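Local structure of 4-oxalmesaconate hydratase (5CGZ) at residues S8-D13 / R42-K47; F14-G19 / E193-Y198; K47-G52 / A57-A62. The protein catalyses the hydration of 4-carboxy-2-hydroxymuconate, the enol of oxalomesaconate, to 4-carboxy-4-hydroxy-2-oxoadipate in gallate degradation, and binds one zinc ion per subunit. One frame throughout, in Å; residues are numbered along the deposited sequence.

Contact 1: S8-D13 / R42-K47; sequences SAHSAD and RGESAK. With ZN (zinc ion), chain C.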
ATOM      1  N   SER A   8       5.146  -1.737  27.013  1.00 29.31           N
ATOM      2  CA  SER A   8       6.499  -2.023  26.556  1.00 32.12           C
ATOM      3  C   SER A   8       6.718  -3.539  26.466  1.00 34.54           C
ATOM      4  O   SER A   8       6.501  -4.245  27.451  1.00 36.41           O
ATOM      5  CB  SER A   8       7.487  -1.370  27.535  1.00 31.47           C
ATOM      6  OG  SER A   8       8.827  -1.510  27.133  1.00 34.92           O
ATOM      7  N   ALA A   9       7.119  -4.059  25.304  1.00 31.54           N
ATOM      8  CA  ALA A   9       7.303  -5.514  25.179  1.00 33.30           C
ATOM      9  C   ALA A   9       8.411  -6.021  26.108  1.00 33.91           C
ATOM     10  O   ALA A   9       8.262  -7.030  26.801  1.00 33.95           O
ATOM     11  CB  ALA A   9       7.621  -5.901  23.744  1.00 30.01           C
ATOM     12  N   HIS A  10       9.525  -5.305  26.096  1.00 32.14           N
ATOM     13  CA  HIS A  10      10.682  -5.620  26.915  1.00 35.61           C
ATOM     14  C   HIS A  10      10.943  -4.416  27.803  1.00 40.39           C
ATOM     15  O   HIS A  10      10.593  -3.297  27.436  1.00 39.16           O
ATOM     16  CB  HIS A  10      11.882  -5.938  26.026  1.00 28.85           C
ATOM     17  CG  HIS A  10      11.557  -6.885  24.910  1.00 37.65           C
ATOM     18  ND1 HIS A  10      11.552  -6.503  23.582  1.00 31.78           N
ATOM     19  CD2 HIS A  10      11.189  -8.189  24.926  1.00 30.80           C
ATOM     20  CE1 HIS A  10      11.217  -7.537  22.830  1.00 33.05           C
ATOM     21  NE2 HIS A  10      10.989  -8.573  23.621  1.00 32.46           N
ATOM     22  N   SER A  11      11.570  -4.631  28.951  1.00 34.68           N
ATOM     23  CA  SER A  11      11.679  -3.576  29.956  1.00 37.72           C
ATOM     24  C   SER A  11      12.406  -2.313  29.468  1.00 36.12           C
ATOM     25  O   SER A  11      12.066  -1.223  29.900  1.00 38.15           O
ATOM     26  CB  SER A  11      12.362  -4.120  31.223  1.00 37.00           C
ATOM     27  OG  SER A  11      13.627  -4.696  30.942  1.00 41.63           O
ATOM     28  N   ALA A  12      13.369  -2.434  28.554  1.00 33.02           N
ATOM     29  CA  ALA A  12      14.128  -1.254  28.116  1.00 38.51           C
ATOM     30  C   ALA A  12      13.403  -0.389  27.072  1.00 39.30           C
ATOM     31  O   ALA A  12      13.714   0.794  26.892  1.00 35.01           O
ATOM     32  CB  ALA A  12      15.489  -1.677  27.571  1.00 38.38           C
ATOM     33  N   ASP A  13      12.434  -0.975  26.387  1.00 34.88           N
ATOM     34  CA  ASP A  13      11.815  -0.295  25.261  1.00 33.52           C
ATOM     35  C   ASP A  13      11.185   1.051  25.606  1.00 36.11           C
ATOM     36  O   ASP A  13      11.320   1.998  24.837  1.00 33.90           O
ATOM     37  CB  ASP A  13      10.778  -1.209  24.619  1.00 30.26           C
ATOM     38  CG  ASP A  13      11.417  -2.238  23.711  1.00 35.41           C
ATOM     39  OD1 ASP A  13      11.208  -3.449  23.925  1.00 34.13           O
ATOM     40  OD2 ASP A  13      12.133  -1.817  22.777  1.00 43.03           O
ATOM     41  N   ARG A  42      16.012 -12.708  27.455  1.00 32.62           N
ATOM     42  CA  ARG A  42      16.682 -13.634  26.538  1.00 31.87           C
ATOM     43  C   ARG A  42      17.237 -12.969  25.271  1.00 41.03           C
ATOM     44  O   ARG A  42      18.307 -13.349  24.787  1.00 35.75           O
ATOM     45  CB  ARG A  42      15.729 -14.766  26.155  1.00 33.00           C
ATOM     46  CG  ARG A  42      15.378 -15.665  27.340  1.00 37.60           C
ATOM     47  CD  ARG A  42      13.943 -16.174  27.274  1.00 35.49           C
ATOM     48  NE  ARG A  42      13.690 -16.977  26.080  1.00 36.16           N
ATOM     49  CZ  ARG A  42      13.932 -18.282  25.991  1.00 41.53           C
ATOM     50  NH1 ARG A  42      14.453 -18.931  27.026  1.00 35.13           N
ATOM     51  NH2 ARG A  42      13.659 -18.937  24.869  1.00 32.78           N
ATOM     52  N   GLY A  43      16.531 -11.976  24.733  1.00 36.74           N
ATOM     53  CA  GLY A  43      16.933 -11.398  23.459  1.00 35.11           C
ATOM     54  C   GLY A  43      17.435  -9.963  23.459  1.00 36.74           C
ATOM     55  O   GLY A  43      17.877  -9.469  22.429  1.00 36.34           O
ATOM     56  N   GLU A  44      17.352  -9.280  24.597  0.62 34.64           N
ATOM     57  CA  GLU A  44      17.817  -7.895  24.684  0.62 36.16           C
ATOM     58  C   GLU A  44      18.788  -7.725  25.860  0.62 39.82           C
ATOM     59  O   GLU A  44      18.827  -6.673  26.501  0.62 39.18           O
ATOM     60  CB  GLU A  44      16.629  -6.922  24.819  0.62 36.47           C
ATOM     61  CG  GLU A  44      15.624  -6.953  23.644  0.62 36.57           C
ATOM     62  CD  GLU A  44      14.588  -5.811  23.686  0.62 40.58           C
ATOM     63  OE1 GLU A  44      14.474  -5.132  24.729  0.62 46.95           O
ATOM     64  OE2 GLU A  44      13.890  -5.578  22.670  0.62 34.26           O
ATOM     65  N   SER A  45      19.575  -8.763  26.137  1.00 37.05           N
ATOM     66  CA  SER A  45      20.486  -8.741  27.282  1.00 38.95           C
ATOM     67  C   SER A  45      21.838  -9.394  26.996  1.00 40.40           C
ATOM     68  O   SER A  45      22.388 -10.090  27.847  1.00 37.34           O
ATOM     69  CB  SER A  45      19.822  -9.438  28.472  1.00 33.90           C
ATOM     70  OG  SER A  45      18.633  -8.769  28.859  1.00 36.33           O
ATOM     71  N   ALA A  46      22.372  -9.160  25.800  1.00 36.62           N
ATOM     72  CA  ALA A  46      23.590  -9.829  25.346  1.00 39.23           C
ATOM     73  C   ALA A  46      24.791  -9.603  26.274  1.00 40.31           C
ATOM     74  O   ALA A  46      25.526 -10.542  26.575  1.00 39.30           O
ATOM     75  CB  ALA A  46      23.933  -9.376  23.927  1.00 35.74           C
ATOM     76  N   LYS A  47      24.987  -8.364  26.718  1.00 41.61           N
ATOM     77  CA  LYS A  47      26.101  -8.043  27.604  1.00 47.04           C
ATOM     78  C   LYS A  47      26.097  -8.928  28.842  1.00 50.11           C
ATOM     79  O   LYS A  47      27.132  -9.464  29.234  1.00 50.12           O
ATOM     80  CB  LYS A  47      26.061  -6.578  28.020  1.00 46.96           C
ATOM     81  CG  LYS A  47      26.541  -5.609  26.955  1.00 62.60           C
ATOM     82  CD  LYS A  47      28.049  -5.662  26.783  1.00 72.61           C
ATOM     83  CE  LYS A  47      28.591  -4.342  26.234  1.00 72.99           C
ATOM     84  NZ  LYS A  47      28.062  -4.033  24.879  1.00 70.77           N
TER
HETATM   85 ZN    ZN C 301      12.123  -4.731  22.698  1.00 35.03          ZN
HETATM   86  O   HOH W   1      14.855  -4.955  27.781  1.00 40.87           O
HETATM   87  O   HOH W   2      14.214  -3.683  21.838  1.00 47.84           O

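Contact 2: F14-G19 / E193-Y198; sequences FVWRAG and EHLWEY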
ATOM      1  N   PHE A  14      10.509   1.157  26.746  1.00 31.62           N
ATOM      2  CA  PHE A  14       9.841   2.416  27.047  1.00 34.60           C
ATOM      3  C   PHE A  14      10.869   3.522  27.264  1.00 32.93           C
ATOM      4  O   PHE A  14      10.560   4.695  27.082  1.00 34.60           O
ATOM      5  CB  PHE A  14       8.895   2.291  28.265  1.00 32.51           C
ATOM      6  CG  PHE A  14       9.596   2.222  29.605  1.00 32.98           C
ATOM      7  CD1 PHE A  14       9.980   1.001  30.145  1.00 32.94           C
ATOM      8  CD2 PHE A  14       9.826   3.376  30.343  1.00 30.61           C
ATOM      9  CE1 PHE A  14      10.609   0.934  31.393  1.00 35.75           C
ATOM     10  CE2 PHE A  14      10.456   3.323  31.592  1.00 35.94           C
ATOM     11  CZ  PHE A  14      10.850   2.098  32.118  1.00 33.09           C
ATOM     12  N   VAL A  15      12.095   3.152  27.626  1.00 34.31           N
ATOM     13  CA  VAL A  15      13.130   4.160  27.852  1.00 33.58           C
ATOM     14  C   VAL A  15      13.636   4.721  26.518  1.00 35.29           C
ATOM     15  O   VAL A  15      13.637   5.929  26.323  1.00 35.25           O
ATOM     16  CB  VAL A  15      14.318   3.594  28.681  1.00 37.45           C
ATOM     17  CG1 VAL A  15      15.425   4.639  28.824  1.00 34.08           C
ATOM     18  CG2 VAL A  15      13.836   3.147  30.056  1.00 35.65           C
ATOM     19  N   TRP A  16      14.036   3.851  25.593  1.00 36.48           N
ATOM     20  CA  TRP A  16      14.514   4.318  24.285  1.00 34.12           C
ATOM     21  C   TRP A  16      13.450   5.089  23.513  1.00 34.45           C
ATOM     22  O   TRP A  16      13.744   6.109  22.881  1.00 33.80           O
ATOM     23  CB  TRP A  16      14.973   3.156  23.399  1.00 34.01           C
ATOM     24  CG  TRP A  16      15.920   2.162  24.004  1.00 36.84           C
ATOM     25  CD1 TRP A  16      15.707   0.820  24.152  1.00 36.03           C
ATOM     26  CD2 TRP A  16      17.242   2.416  24.498  1.00 37.44           C
ATOM     27  NE1 TRP A  16      16.812   0.226  24.721  1.00 38.59           N
ATOM     28  CE2 TRP A  16      17.765   1.183  24.945  1.00 38.29           C
ATOM     29  CE3 TRP A  16      18.034   3.565  24.605  1.00 39.12           C
ATOM     30  CZ2 TRP A  16      19.041   1.067  25.498  1.00 37.41           C
ATOM     31  CZ3 TRP A  16      19.303   3.449  25.152  1.00 38.64           C
ATOM     32  CH2 TRP A  16      19.791   2.209  25.594  1.00 41.73           C
ATOM     33  N   ARG A  17      12.218   4.594  23.562  1.00 30.88           N
ATOM     34  CA  ARG A  17      11.189   4.977  22.588  1.00 32.59           C
ATOM     35  C   ARG A  17      10.113   5.905  23.131  1.00 33.84           C
ATOM     36  O   ARG A  17       9.404   6.537  22.351  1.00 30.53           O
ATOM     37  CB  ARG A  17      10.510   3.714  22.026  1.00 30.34           C
ATOM     38  CG  ARG A  17      11.513   2.685  21.576  1.00 31.30           C
ATOM     39  CD  ARG A  17      10.927   1.462  20.875  1.00 29.78           C
ATOM     40  NE  ARG A  17      11.980   0.454  20.918  1.00 36.26           N
ATOM     41  CZ  ARG A  17      13.079   0.508  20.173  1.00 36.37           C
ATOM     42  NH1 ARG A  17      13.233   1.481  19.276  1.00 32.05           N
ATOM     43  NH2 ARG A  17      14.011  -0.419  20.312  1.00 37.84           N
ATOM     44  N   ALA A  18       9.979   5.979  24.455  1.00 29.61           N
ATOM     45  CA  ALA A  18       8.880   6.733  25.062  1.00 29.77           C
ATOM     46  C   ALA A  18       9.312   7.619  26.233  1.00 33.12           C
ATOM     47  O   ALA A  18       8.467   8.264  26.858  1.00 33.98           O
ATOM     48  CB  ALA A  18       7.788   5.767  25.529  1.00 29.40           C
ATOM     49  N   GLY A  19      10.610   7.635  26.542  1.00 30.87           N
ATOM     50  CA  GLY A  19      11.105   8.374  27.692  1.00 33.21           C
ATOM     51  C   GLY A  19      10.691   9.837  27.670  1.00 35.63           C
ATOM     52  O   GLY A  19      10.216  10.378  28.674  1.00 35.44           O
ATOM     53  N   GLU A 193      25.911   2.014  25.739  1.00 41.84           N
ATOM     54  CA  GLU A 193      26.322   3.322  25.235  1.00 46.43           C
ATOM     55  C   GLU A 193      26.079   3.548  23.731  1.00 49.19           C
ATOM     56  O   GLU A 193      25.768   4.663  23.321  1.00 45.86           O
ATOM     57  CB  GLU A 193      27.810   3.546  25.539  1.00 42.94           C
ATOM     58  CG  GLU A 193      28.138   3.821  27.012  1.00 56.51           C
ATOM     59  CD  GLU A 193      28.180   2.562  27.882  1.00 50.55           C
ATOM     60  OE1 GLU A 193      27.842   1.459  27.396  1.00 53.59           O
ATOM     61  OE2 GLU A 193      28.555   2.683  29.068  1.00 61.56           O
ATOM     62  N   HIS A 194      26.236   2.511  22.911  1.00 45.08           N
ATOM     63  CA  HIS A 194      25.980   2.644  21.474  1.00 49.98           C
ATOM     64  C   HIS A 194      24.523   2.990  21.219  1.00 41.71           C
ATOM     65  O   HIS A 194      24.218   3.787  20.333  1.00 41.74           O
ATOM     66  CB  HIS A 194      26.347   1.364  20.715  1.00 43.39           C
ATOM     67  CG  HIS A 194      27.823   1.177  20.528  1.00 64.26           C
ATOM     68  ND1 HIS A 194      28.367   0.033  19.997  1.00 68.96           N
ATOM     69  CD2 HIS A 194      28.861   2.003  20.810  1.00 64.01           C
ATOM     70  CE1 HIS A 194      29.688   0.156  19.956  1.00 68.64           C
ATOM     71  NE2 HIS A 194      30.008   1.337  20.442  1.00 67.91           N
ATOM     72  N   LEU A 195      23.627   2.390  21.999  1.00 38.22           N
ATOM     73  CA  LEU A 195      22.214   2.715  21.898  1.00 37.66           C
ATOM     74  C   LEU A 195      21.914   4.094  22.492  1.00 42.51           C
ATOM     75  O   LEU A 195      21.003   4.774  22.014  1.00 40.37           O
ATOM     76  CB  LEU A 195      21.358   1.645  22.572  1.00 38.98           C
ATOM     77  CG  LEU A 195      21.292   0.317  21.816  1.00 45.42           C
ATOM     78  CD1 LEU A 195      20.277  -0.612  22.473  1.00 37.74           C
ATOM     79  CD2 LEU A 195      20.958   0.532  20.331  1.00 40.73           C
ATOM     80  N   TRP A 196      22.665   4.513  23.518  1.00 39.46           N
ATOM     81  CA  TRP A 196      22.512   5.873  24.043  1.00 38.45           C
ATOM     82  C   TRP A 196      22.708   6.854  22.905  1.00 40.79           C
ATOM     83  O   TRP A 196      21.930   7.792  22.725  1.00 37.25           O
ATOM     84  CB  TRP A 196      23.530   6.207  25.140  1.00 38.59           C
ATOM     85  CG  TRP A 196      23.560   5.316  26.338  1.00 41.39           C
ATOM     86  CD1 TRP A 196      22.799   4.211  26.573  1.00 39.71           C
ATOM     87  CD2 TRP A 196      24.417   5.465  27.478  1.00 38.66           C
ATOM     88  NE1 TRP A 196      23.130   3.657  27.793  1.00 37.67           N
ATOM     89  CE2 TRP A 196      24.120   4.412  28.366  1.00 40.44           C
ATOM     90  CE3 TRP A 196      25.410   6.391  27.831  1.00 41.28           C
ATOM     91  CZ2 TRP A 196      24.778   4.255  29.587  1.00 43.32           C
ATOM     92  CZ3 TRP A 196      26.061   6.235  29.050  1.00 45.29           C
ATOM     93  CH2 TRP A 196      25.744   5.175  29.909  1.00 40.84           C
ATOM     94  N   GLU A 197      23.776   6.624  22.147  1.00 31.47           N
ATOM     95  CA  GLU A 197      24.149   7.484  21.031  1.00 38.46           C
ATOM     96  C   GLU A 197      23.153   7.392  19.883  1.00 34.23           C
ATOM     97  O   GLU A 197      22.811   8.402  19.279  1.00 37.25           O
ATOM     98  CB  GLU A 197      25.550   7.127  20.530  1.00 36.62           C
ATOM     99  CG  GLU A 197      26.649   7.503  21.502  1.00 46.48           C
ATOM    100  CD  GLU A 197      27.864   6.584  21.419  1.00 58.03           C
ATOM    101  OE1 GLU A 197      28.056   5.908  20.380  1.00 51.89           O
ATOM    102  OE2 GLU A 197      28.626   6.537  22.406  1.00 56.52           O
ATOM    103  N   TYR A 198      22.693   6.178  19.588  1.00 33.29           N
ATOM    104  CA  TYR A 198      21.729   5.979  18.518  1.00 34.39           C
ATOM    105  C   TYR A 198      20.444   6.758  18.802  1.00 33.13           C
ATOM    106  O   TYR A 198      19.931   7.455  17.932  1.00 31.54           O
ATOM    107  CB  TYR A 198      21.428   4.493  18.352  1.00 27.34           C
ATOM    108  CG  TYR A 198      20.545   4.134  17.174  1.00 33.37           C
ATOM    109  CD1 TYR A 198      19.156   4.086  17.300  1.00 30.58           C
ATOM    110  CD2 TYR A 198      21.104   3.809  15.939  1.00 30.61           C
ATOM    111  CE1 TYR A 198      18.337   3.733  16.210  1.00 32.05           C
ATOM    112  CE2 TYR A 198      20.304   3.461  14.850  1.00 35.36           C
ATOM    113  CZ  TYR A 198      18.924   3.418  14.990  1.00 39.30           C
ATOM    114  OH  TYR A 198      18.145   3.062  13.900  1.00 35.75           O
TER

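Contact 3: K47-G52 / A57-A62; sequences KLWRKG and AKVKDA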
ATOM      1  N   LYS A  47      24.987  -8.364  26.718  1.00 41.61           N
ATOM      2  CA  LYS A  47      26.101  -8.043  27.604  1.00 47.04           C
ATOM      3  C   LYS A  47      26.097  -8.928  28.842  1.00 50.11           C
ATOM      4  O   LYS A  47      27.132  -9.464  29.234  1.00 50.12           O
ATOM      5  CB  LYS A  47      26.061  -6.578  28.020  1.00 46.96           C
ATOM      6  CG  LYS A  47      26.541  -5.609  26.955  1.00 62.60           C
ATOM      7  CD  LYS A  47      28.049  -5.662  26.783  1.00 72.61           C
ATOM      8  CE  LYS A  47      28.591  -4.342  26.234  1.00 72.99           C
ATOM      9  NZ  LYS A  47      28.062  -4.033  24.879  1.00 70.77           N
ATOM     10  N   LEU A  48      24.926  -9.098  29.445  1.00 44.67           N
ATOM     11  CA  LEU A  48      24.824  -9.933  30.634  1.00 43.41           C
ATOM     12  C   LEU A  48      25.124 -11.397  30.323  1.00 47.41           C
ATOM     13  O   LEU A  48      25.838 -12.054  31.076  1.00 50.81           O
ATOM     14  CB  LEU A  48      23.443  -9.790  31.281  1.00 38.29           C
ATOM     15  CG  LEU A  48      23.235  -8.422  31.931  1.00 45.64           C
ATOM     16  CD1 LEU A  48      21.877  -8.321  32.595  1.00 36.90           C
ATOM     17  CD2 LEU A  48      24.348  -8.164  32.936  1.00 48.10           C
ATOM     18  N   TRP A  49      24.597 -11.912  29.217  1.00 42.63           N
ATOM     19  CA  TRP A  49      24.818 -13.319  28.886  1.00 41.10           C
ATOM     20  C   TRP A  49      26.289 -13.617  28.598  1.00 41.35           C
ATOM     21  O   TRP A  49      26.726 -14.759  28.704  1.00 44.03           O
ATOM     22  CB  TRP A  49      23.943 -13.743  27.701  1.00 37.36           C
ATOM     23  CG  TRP A  49      22.512 -13.888  28.109  1.00 40.11           C
ATOM     24  CD1 TRP A  49      21.466 -13.078  27.763  1.00 37.39           C
ATOM     25  CD2 TRP A  49      21.976 -14.884  28.989  1.00 38.28           C
ATOM     26  NE1 TRP A  49      20.309 -13.525  28.359  1.00 39.02           N
ATOM     27  CE2 TRP A  49      20.596 -14.633  29.118  1.00 39.34           C
ATOM     28  CE3 TRP A  49      22.531 -15.973  29.676  1.00 42.34           C
ATOM     29  CZ2 TRP A  49      19.759 -15.428  29.904  1.00 40.35           C
ATOM     30  CZ3 TRP A  49      21.701 -16.763  30.458  1.00 42.37           C
ATOM     31  CH2 TRP A  49      20.330 -16.488  30.563  1.00 40.42           C
ATOM     32  N   ARG A  50      27.049 -12.583  28.255  1.00 43.02           N
ATOM     33  CA  ARG A  50      28.472 -12.743  27.991  1.00 50.04           C
ATOM     34  C   ARG A  50      29.307 -12.836  29.278  1.00 49.79           C
ATOM     35  O   ARG A  50      30.452 -13.286  29.249  1.00 51.53           O
ATOM     36  CB  ARG A  50      28.966 -11.597  27.114  1.00 43.66           C
ATOM     37  CG  ARG A  50      28.457 -11.691  25.686  1.00 46.92           C
ATOM     38  CD  ARG A  50      28.691 -10.408  24.932  1.00 44.12           C
ATOM     39  NE  ARG A  50      27.968 -10.389  23.663  1.00 45.91           N
ATOM     40  CZ  ARG A  50      27.898  -9.324  22.871  1.00 48.28           C
ATOM     41  NH1 ARG A  50      28.508  -8.201  23.221  1.00 47.70           N
ATOM     42  NH2 ARG A  50      27.217  -9.377  21.733  1.00 47.18           N
ATOM     43  N   LYS A  51      28.738 -12.418  30.403  1.00 48.85           N
ATOM     44  CA  LYS A  51      29.360 -12.669  31.699  1.00 51.49           C
ATOM     45  C   LYS A  51      29.220 -14.148  32.040  1.00 57.80           C
ATOM     46  O   LYS A  51      28.401 -14.860  31.456  1.00 62.15           O
ATOM     47  CB  LYS A  51      28.726 -11.814  32.798  1.00 46.07           C
ATOM     48  CG  LYS A  51      28.887 -10.312  32.625  1.00 47.44           C
ATOM     49  CD  LYS A  51      28.150  -9.576  33.739  1.00 60.57           C
ATOM     50  CE  LYS A  51      28.627  -8.131  33.896  1.00 78.34           C
ATOM     51  NZ  LYS A  51      28.397  -7.294  32.681  1.00 73.57           N
ATOM     52  N   GLY A  52      30.009 -14.614  32.996  1.00 68.58           N
ATOM     53  CA  GLY A  52      29.946 -16.009  33.386  1.00 71.31           C
ATOM     54  C   GLY A  52      28.827 -16.311  34.365  1.00 66.12           C
ATOM     55  O   GLY A  52      28.418 -15.448  35.147  1.00 65.52           O
ATOM     56  N   ALA A  57      17.023 -15.523  35.750  1.00 45.65           N
ATOM     57  CA  ALA A  57      16.614 -14.859  36.988  1.00 42.76           C
ATOM     58  C   ALA A  57      17.537 -13.690  37.283  1.00 40.00           C
ATOM     59  O   ALA A  57      17.081 -12.607  37.661  1.00 41.18           O
ATOM     60  CB  ALA A  57      16.599 -15.842  38.159  1.00 45.73           C
ATOM     61  N   LYS A  58      18.836 -13.896  37.090  1.00 37.13           N
ATOM     62  CA  LYS A  58      19.790 -12.820  37.317  1.00 39.26           C
ATOM     63  C   LYS A  58      19.594 -11.694  36.305  1.00 44.12           C
ATOM     64  O   LYS A  58      19.679 -10.513  36.654  1.00 41.34           O
ATOM     65  CB  LYS A  58      21.227 -13.328  37.245  1.00 45.34           C
ATOM     66  CG  LYS A  58      21.672 -14.222  38.416  1.00 48.77           C
ATOM     67  CD  LYS A  58      23.196 -14.351  38.385  1.00 53.21           C
ATOM     68  CE  LYS A  58      23.704 -15.643  38.992  1.00 62.07           C
ATOM     69  NZ  LYS A  58      25.185 -15.712  38.825  1.00 67.83           N
ATOM     70  N   VAL A  59      19.333 -12.054  35.050  1.00 40.62           N
ATOM     71  CA  VAL A  59      19.118 -11.034  34.025  1.00 38.02           C
ATOM     72  C   VAL A  59      17.879 -10.211  34.357  1.00 35.64           C
ATOM     73  O   VAL A  59      17.921  -8.975  34.341  1.00 37.66           O
ATOM     74  CB  VAL A  59      18.981 -11.646  32.622  1.00 39.56           C
ATOM     75  CG1 VAL A  59      18.680 -10.551  31.595  1.00 31.25           C
ATOM     76  CG2 VAL A  59      20.261 -12.368  32.255  1.00 36.47           C
ATOM     77  N   LYS A  60      16.790 -10.894  34.699  1.00 33.17           N
ATOM     78  CA  LYS A  60      15.549 -10.207  35.052  1.00 36.80           C
ATOM     79  C   LYS A  60      15.753  -9.221  36.204  1.00 44.39           C
ATOM     80  O   LYS A  60      15.206  -8.109  36.183  1.00 41.51           O
ATOM     81  CB  LYS A  60      14.451 -11.215  35.417  1.00 37.63           C
ATOM     82  CG  LYS A  60      13.960 -12.091  34.259  1.00 36.69           C
ATOM     83  CD  LYS A  60      12.810 -12.983  34.736  1.00 34.38           C
ATOM     84  CE  LYS A  60      12.430 -14.022  33.703  1.00 39.24           C
ATOM     85  NZ  LYS A  60      11.240 -14.791  34.157  1.00 38.80           N
ATOM     86  N   ASP A  61      16.535  -9.623  37.207  1.00 42.82           N
ATOM     87  CA  ASP A  61      16.801  -8.741  38.345  1.00 44.36           C
ATOM     88  C   ASP A  61      17.504  -7.477  37.888  1.00 40.02           C
ATOM     89  O   ASP A  61      17.130  -6.372  38.283  1.00 41.81           O
ATOM     90  CB  ASP A  61      17.649  -9.441  39.420  1.00 46.76           C
ATOM     91  CG  ASP A  61      16.870 -10.488  40.195  1.00 52.53           C
ATOM     92  OD1 ASP A  61      15.616 -10.438  40.190  1.00 57.88           O
ATOM     93  OD2 ASP A  61      17.516 -11.360  40.814  1.00 62.71           O
ATOM     94  N   ALA A  62      18.533  -7.639  37.060  1.00 36.91           N
ATOM     95  CA  ALA A  62      19.269  -6.484  36.560  1.00 37.31           C
ATOM     96  C   ALA A  62      18.349  -5.578  35.720  1.00 42.48           C
ATOM     97  O   ALA A  62      18.324  -4.356  35.902  1.00 45.05           O
ATOM     98  CB  ALA A  62      20.480  -6.940  35.751  1.00 34.37           C
TER
HETATM   99  O   HOH W   3      27.513 -13.810  37.085  1.00 67.94           O

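Contact 1: S8-D13 / R42-K47
H10 and E44 meet by sharing a zinc ion: no direct hydrogen bond joins the two segments, and the metal does the work. H10 ND1 binds the zinc at 2.1 Å. E44 OE2 binds the zinc at 2.0 Å while E44 OE1 stays 3.1 Å from it, so this carboxylate is effectively monodentate. D13 OD1 binds the zinc at 2.0 Å, and H123 and water 2 also bind, the water more loosely at 2.5 Å from the zinc. E44 is deposited in two conformers, and its geometry here is that of one of them. In it the chain beyond CG is extended (chi2 -170°), which carries the carboxylate across the gap to the metal. The E44 carboxylate and H10 imidazole planes are turned 59° apart, with E44 CG lying over the rim of one ring face. A9 CB sits over the centre of the opposite face. H10 CG lies anti to the carbonyl carbon (chi1 -47°), which swings the ring toward E44; the ring's own turn about CB-CG points ND1 at the zinc. NE2 hydrogen-bonds D122, and these two attachments together probably limit the ring's rotation. Similarly, D13 OD2 is held in a salt bridge by R17 while OD1 serves the metal. Water 1 adds an indirect link, accepting from A12 N at 3.0 Å and donating to E44 OE1 at 3.1 Å. The turn itself is braced at H10 O, which S8 OG and D13 N grip from opposite faces of the carbonyl plane. This zinc site lies at the end of strand 3-8, in the turn that leads into helix 13-27, while the loop preceding helix 46-50 delivers E44 and helix 122-138 supplies H123.

Contact 2: F14-G19 / E193-Y198
W16 reaches across from helix 13-27 and lays one face of its six-membered ring against L195 of helix 193-212. The closest pair is W16 CH2 to L195 CB, 3.5 Å. L195 CB stands 3.8 Å from the ring centroid and 26° off its normal, which meets the geometry of a CH-pi contact. L195 CD1 extends the cover along the same ring, 3.7 Å from W16 CZ2. The third participant, W196, meets W16 rim to rim and not by stacking: W196 CD1 is 3.7 Å from W16 CH2, each atom near the plane of the other's ring. Although W196 points its CB away from helix 13-27, CD1 eclipses CA (chi2 1°), which brings that ring edge back toward W16, and its NE1 is hydrogen-bonded to M189 O. Without the indole, as with an alanine here, L195 would probably face a gap and the CD1 edge of W196 would lose its W16 partner. I186 and M189 also pack on W16, the nearest atom of whose side chain is about 7 Å from the zinc ion. Strand 3-8 and helix 13-27 form the first strand-helix unit of the Rossmann fold, and through W16 helix 193-212 packs against that helix.

Contact 3: K47-G52 / A57-A62
G52 O accepts a 2.7 Å hydrogen bond from water 3, and the same water accepts a weak one from K58 NZ, so the end of segment 47-52 is tied to the start of segment 57-62 through solvent. The arrangement is a pair of helices consecutive in the chain: helix 46-50 ends and, after a short loop, helix 56-74 sets off steeply across it. K58 NZ has a firmer mate in E53 O of that connecting loop, which places the lysine end near the turn. Between the helices the contact is apolar. L48 carries most of its share through a single methyl. With chi2 at -178° its CD1 lies anti to CA and so reaches outward to A62 CB, 3.7 Å away. The same CD1 meets V59 CG1 at 4.0 Å, which places it against two residues one turn apart on helix 56-74. V59 splits its two methyls between different partners: CG1, anti to the backbone N (chi1 177°), goes to L48, while CG2 goes to W49. The two branches therefore bring both aromatic and aliphatic neighbours to one valine. W49 is fixed at its polar edge, where NE1 donates to E41 O, and its ring also packs on G141 of a neighbouring subunit. R50, next along the helix, forms a salt bridge with E140 of that same neighbouring subunit, so the short helix takes part in the assembly as well as in this pairing. The W49 ring and the V59 side chain cross at about a right angle. V59 CG2 sits toward the ring's rim, 3.9 Å from W49 CE2, and makes a CH-pi contact 4.2 Å from the centroid of the six-membered ring, 28° off the normal.

How the contacts relate
Contact 1 lies in the middle, its centre about 12 Å from that of contact 2 and about 11 Å from that of contact 3; the centres of contacts 2 and 3 are about 19 Å apart. Residues 8-13 run straight into 14-19, where contacts 1 and 2 touch, at S8 OG and F14 N; their segments alternate along the chain. Contacts 1 and 3 share K47 and helix 46-50; contact 1 closes before contact 3 opens, and contact 3 is nested in the loop that contact 2 closes. The metal ligands thus come from chain pieces flanked by the two helix contacts: the turn into helix 13-27 bears H10 and D13, the loop before helix 46-50 bears E44.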